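Probable signal peptide protein (Ralstonia solanacearum, PDB 2QGU) probably binds and carries phospholipids as a member of the MlaC family, holding a phosphatidylethanolamine molecule in its pocket. Local coordinates at residues V121-F126 against V137-N142. The protein carries 13 engineered substitutions. Numbering follows the deposited sequence. Where two conformers were deposited one is given.
Engineered in segment 121-126: Ala122 (natural residue Ser).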
ATOM      1  N   VAL A 121      13.513  -7.686   9.044  0.50  9.95           N
ATOM      2  CA  VAL A 121      12.544  -8.514   8.326  0.50  9.99           C
ATOM      3  C   VAL A 121      13.186  -9.788   7.784  0.50  9.76           C
ATOM      4  O   VAL A 121      14.290  -9.756   7.227  0.50 10.05           O
ATOM      5  CB  VAL A 121      11.824  -7.705   7.204  0.50 10.19           C
ATOM      6  CG1 VAL A 121      12.828  -7.045   6.269  0.50 10.46           C
ATOM      7  CG2 VAL A 121      10.838  -8.572   6.431  0.50 10.36           C
ATOM      8  N   ALA A 122      12.487 -10.904   7.977  1.00  9.60           N
ATOM      9  CA  ALA A 122      12.905 -12.197   7.464  1.00  9.37           C
ATOM     10  C   ALA A 122      11.887 -12.620   6.419  1.00  9.13           C
ATOM     11  O   ALA A 122      10.678 -12.423   6.603  1.00  9.20           O
ATOM     12  CB  ALA A 122      12.965 -13.208   8.584  1.00  9.90           C
ATOM     13  N   TYR A 123      12.379 -13.178   5.320  1.00  8.96           N
ATOM     14  CA  TYR A 123      11.515 -13.658   4.247  1.00  8.81           C
ATOM     15  C   TYR A 123      11.301 -15.157   4.331  1.00  8.79           C
ATOM     16  O   TYR A 123      12.232 -15.925   4.605  1.00  9.58           O
ATOM     17  CB  TYR A 123      12.033 -13.198   2.866  1.00  8.93           C
ATOM     18  CG  TYR A 123      11.845 -11.711   2.748  1.00  9.09           C
ATOM     19  CD1 TYR A 123      10.680 -11.178   2.203  1.00  8.96           C
ATOM     20  CD2 TYR A 123      12.785 -10.833   3.285  1.00  9.24           C
ATOM     21  CE1 TYR A 123      10.470  -9.806   2.151  1.00  9.82           C
ATOM     22  CE2 TYR A 123      12.580  -9.458   3.248  1.00  9.36           C
ATOM     23  CZ  TYR A 123      11.424  -8.954   2.681  1.00  9.64           C
ATOM     24  OH  TYR A 123      11.231  -7.589   2.660  1.00 11.38           O
ATOM     25  N   LYS A 124      10.052 -15.556   4.129  1.00  8.36           N
ATOM     26  CA  LYS A 124       9.698 -16.961   4.041  1.00  8.07           C
ATOM     27  C   LYS A 124      10.063 -17.458   2.633  1.00  7.88           C
ATOM     28  O   LYS A 124      10.321 -16.649   1.733  1.00  7.64           O
ATOM     29  CB  LYS A 124       8.208 -17.144   4.347  1.00  8.43           C
ATOM     30  CG  LYS A 124       7.847 -16.797   5.797  1.00  8.80           C
ATOM     31  CD  LYS A 124       6.350 -16.873   6.018  1.00  9.84           C
ATOM     32  CE  LYS A 124       6.022 -16.537   7.464  1.00 11.98           C
ATOM     33  NZ  LYS A 124       4.554 -16.603   7.702  1.00 13.22           N
ATOM     34  N   PRO A 125      10.108 -18.787   2.436  1.00  7.69           N
ATOM     35  CA  PRO A 125      10.459 -19.285   1.106  1.00  7.54           C
ATOM     36  C   PRO A 125       9.551 -18.715   0.023  1.00  7.15           C
ATOM     37  O   PRO A 125       8.339 -18.577   0.228  1.00  7.75           O
ATOM     38  CB  PRO A 125      10.228 -20.795   1.228  1.00  7.60           C
ATOM     39  CG  PRO A 125      10.431 -21.082   2.685  1.00  8.18           C
ATOM     40  CD  PRO A 125       9.861 -19.892   3.386  1.00  7.82           C
ATOM     41  N   PHE A 126      10.145 -18.381  -1.116  1.00  7.33           N
ATOM     42  CA  PHE A 126       9.372 -18.010  -2.289  1.00  7.04           C
ATOM     43  C   PHE A 126       8.900 -19.287  -2.962  1.00  7.15           C
ATOM     44  O   PHE A 126       9.713 -20.140  -3.333  1.00  7.29           O
ATOM     45  CB  PHE A 126      10.194 -17.164  -3.253  1.00  7.08           C
ATOM     46  CG  PHE A 126       9.419 -16.700  -4.444  1.00  7.12           C
ATOM     47  CD1 PHE A 126       8.431 -15.731  -4.309  1.00  7.71           C
ATOM     48  CD2 PHE A 126       9.645 -17.259  -5.698  1.00  7.68           C
ATOM     49  CE1 PHE A 126       7.698 -15.302  -5.405  1.00  7.67           C
ATOM     50  CE2 PHE A 126       8.915 -16.831  -6.805  1.00  8.60           C
ATOM     51  CZ  PHE A 126       7.941 -15.854  -6.655  1.00  7.59           C
ATOM     52  N   VAL A 137       4.869 -12.790  -2.080  1.00  5.60           N
ATOM     53  CA  VAL A 137       6.092 -12.800  -1.276  1.00  5.78           C
ATOM     54  C   VAL A 137       5.678 -12.663   0.184  1.00  5.93           C
ATOM     55  O   VAL A 137       4.934 -11.742   0.538  1.00  6.27           O
ATOM     56  CB  VAL A 137       7.036 -11.641  -1.680  1.00  5.87           C
ATOM     57  CG1 VAL A 137       8.218 -11.518  -0.717  1.00  7.05           C
ATOM     58  CG2 VAL A 137       7.517 -11.817  -3.122  1.00  6.31           C
ATOM     59  N   ARG A 138       6.135 -13.592   1.021  1.00  5.93           N
ATOM     60  CA  ARG A 138       5.729 -13.619   2.421  1.00  6.37           C
ATOM     61  C   ARG A 138       6.896 -13.277   3.337  1.00  6.30           C
ATOM     62  O   ARG A 138       8.031 -13.692   3.101  1.00  6.25           O
ATOM     63  CB  ARG A 138       5.143 -14.984   2.789  1.00  6.43           C
ATOM     64  CG  ARG A 138       3.975 -15.429   1.895  1.00  7.08           C
ATOM     65  CD  ARG A 138       3.247 -16.628   2.490  1.00  7.23           C
ATOM     66  NE  ARG A 138       2.577 -16.254   3.736  1.00  7.53           N
ATOM     67  CZ  ARG A 138       2.357 -17.071   4.759  1.00  8.54           C
ATOM     68  NH1 ARG A 138       2.771 -18.334   4.729  1.00  8.86           N
ATOM     69  NH2 ARG A 138       1.747 -16.608   5.838  1.00  8.82           N
ATOM     70  N   SER A 139       6.613 -12.516   4.391  1.00  6.13           N
ATOM     71  CA  SER A 139       7.666 -12.049   5.285  1.00  6.35           C
ATOM     72  C   SER A 139       7.165 -11.874   6.713  1.00  6.39           C
ATOM     73  O   SER A 139       5.954 -11.835   6.965  1.00  6.37           O
ATOM     74  CB  SER A 139       8.262 -10.728   4.778  1.00  6.65           C
ATOM     75  OG  SER A 139       7.463  -9.611   5.148  1.00  6.50           O
ATOM     76  N   THR A 140       8.120 -11.772   7.636  1.00  6.84           N
ATOM     77  CA  THR A 140       7.837 -11.521   9.044  1.00  7.49           C
ATOM     78  C   THR A 140       8.747 -10.401   9.528  1.00  7.60           C
ATOM     79  O   THR A 140       9.979 -10.513   9.457  1.00  7.34           O
ATOM     80  CB  THR A 140       8.103 -12.775   9.917  1.00  7.85           C
ATOM     81  OG1 THR A 140       7.443 -13.925   9.369  1.00  9.75           O
ATOM     82  CG2 THR A 140       7.621 -12.540  11.338  1.00  8.62           C
ATOM     83  N   VAL A 141       8.141  -9.327  10.013  1.00  7.59           N
ATOM     84  CA  VAL A 141       8.872  -8.221  10.620  1.00  8.34           C
ATOM     85  C   VAL A 141       9.036  -8.532  12.106  1.00  8.13           C
ATOM     86  O   VAL A 141       8.068  -8.924  12.767  1.00  8.80           O
ATOM     87  CB  VAL A 141       8.107  -6.884  10.454  1.00  8.56           C
ATOM     88  CG1 VAL A 141       8.854  -5.734  11.123  1.00  9.50           C
ATOM     89  CG2 VAL A 141       7.884  -6.579   8.979  1.00  9.98           C
ATOM     90  N   ASN A 142      10.255  -8.377  12.625  1.00  8.26           N
ATOM     91  CA  ASN A 142      10.448  -8.418  14.070  1.00  8.70           C
ATOM     92  C   ASN A 142      10.127  -7.048  14.655  1.00  8.52           C
ATOM     93  O   ASN A 142      10.903  -6.104  14.506  1.00  9.16           O
ATOM     94  CB  ASN A 142      11.874  -8.830  14.446  1.00  8.79           C
ATOM     95  CG  ASN A 142      12.102  -8.781  15.943  1.00 11.05           C
ATOM     96  OD1 ASN A 142      11.162  -8.942  16.725  1.00 11.99           O
ATOM     97  ND2 ASN A 142      13.343  -8.540  16.353  1.00 14.99           N
TER
HETATM   98  O   HOH W   1       8.531  -7.148   4.347  1.00  9.29           O
HETATM   99  O   HOH W   2       3.969 -13.979   6.556  1.00 10.13           O
HETATM  100  O   HOH W   3       4.791 -14.059   9.572  1.00 13.58           O
HETATM  101  O   HOH W   4       7.776 -15.635  -0.175  1.00  8.03           O
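Val121-Tyr123 runs antiparallel to Ser139-Val141 of strand 134-143, the short axes 4.7 Å apart, forming a beta hairpin at the margin of the MlaC sheet, where strand 120-123 is outermost. Ala122, an engineered residue, and Thr140 make the hydrogen-bonded pair: Ala122 N gives a nearly straight bond to Thr140 O (173° at the hydrogen), and Thr140 N returns one to Ala122 O. Beyond the strand end, Lys124 N still reaches Arg138 O at 2.9 Å. On the face of Val121, Tyr123, Ser139 and Val141, Tyr123 touches helix 31-47, while the Val141 side chain comes within about 4 Å of the bound phosphatidylethanolamine. Tyr123 CG stands anti to its own carbonyl carbon (chi1 -69°), and the CD1-CE1 side of the ring passes obliquely beside the opposite strand, with Tyr123 CE1 3.6 Å from Ser139 CB and Tyr123 CD1 3.8 Å from Val137 CG1. The other branch of Val137, CG2, meets CD1 and CE1 of Phe126, the two side chains crossing at about a right angle. Ser139 OG is bonded to Leu150 O on the next strand and also accepts from a water that donates to Tyr123 OH, tying the ring's polar end to the sheet. On the other face, Lys124 stretches out fully beyond CG, its CD above one face of the Arg138 guanidinium, offset toward the rim. Lys124 NZ ends 3.4 Å from Arg138 NH2, a like-charge approach probably eased by the salt bridge from Arg138 NE to Asp151. Two waters accept from Lys124 NZ: one donates to Ser139 O, and the other lies 2.7 Å from Thr140 OG1.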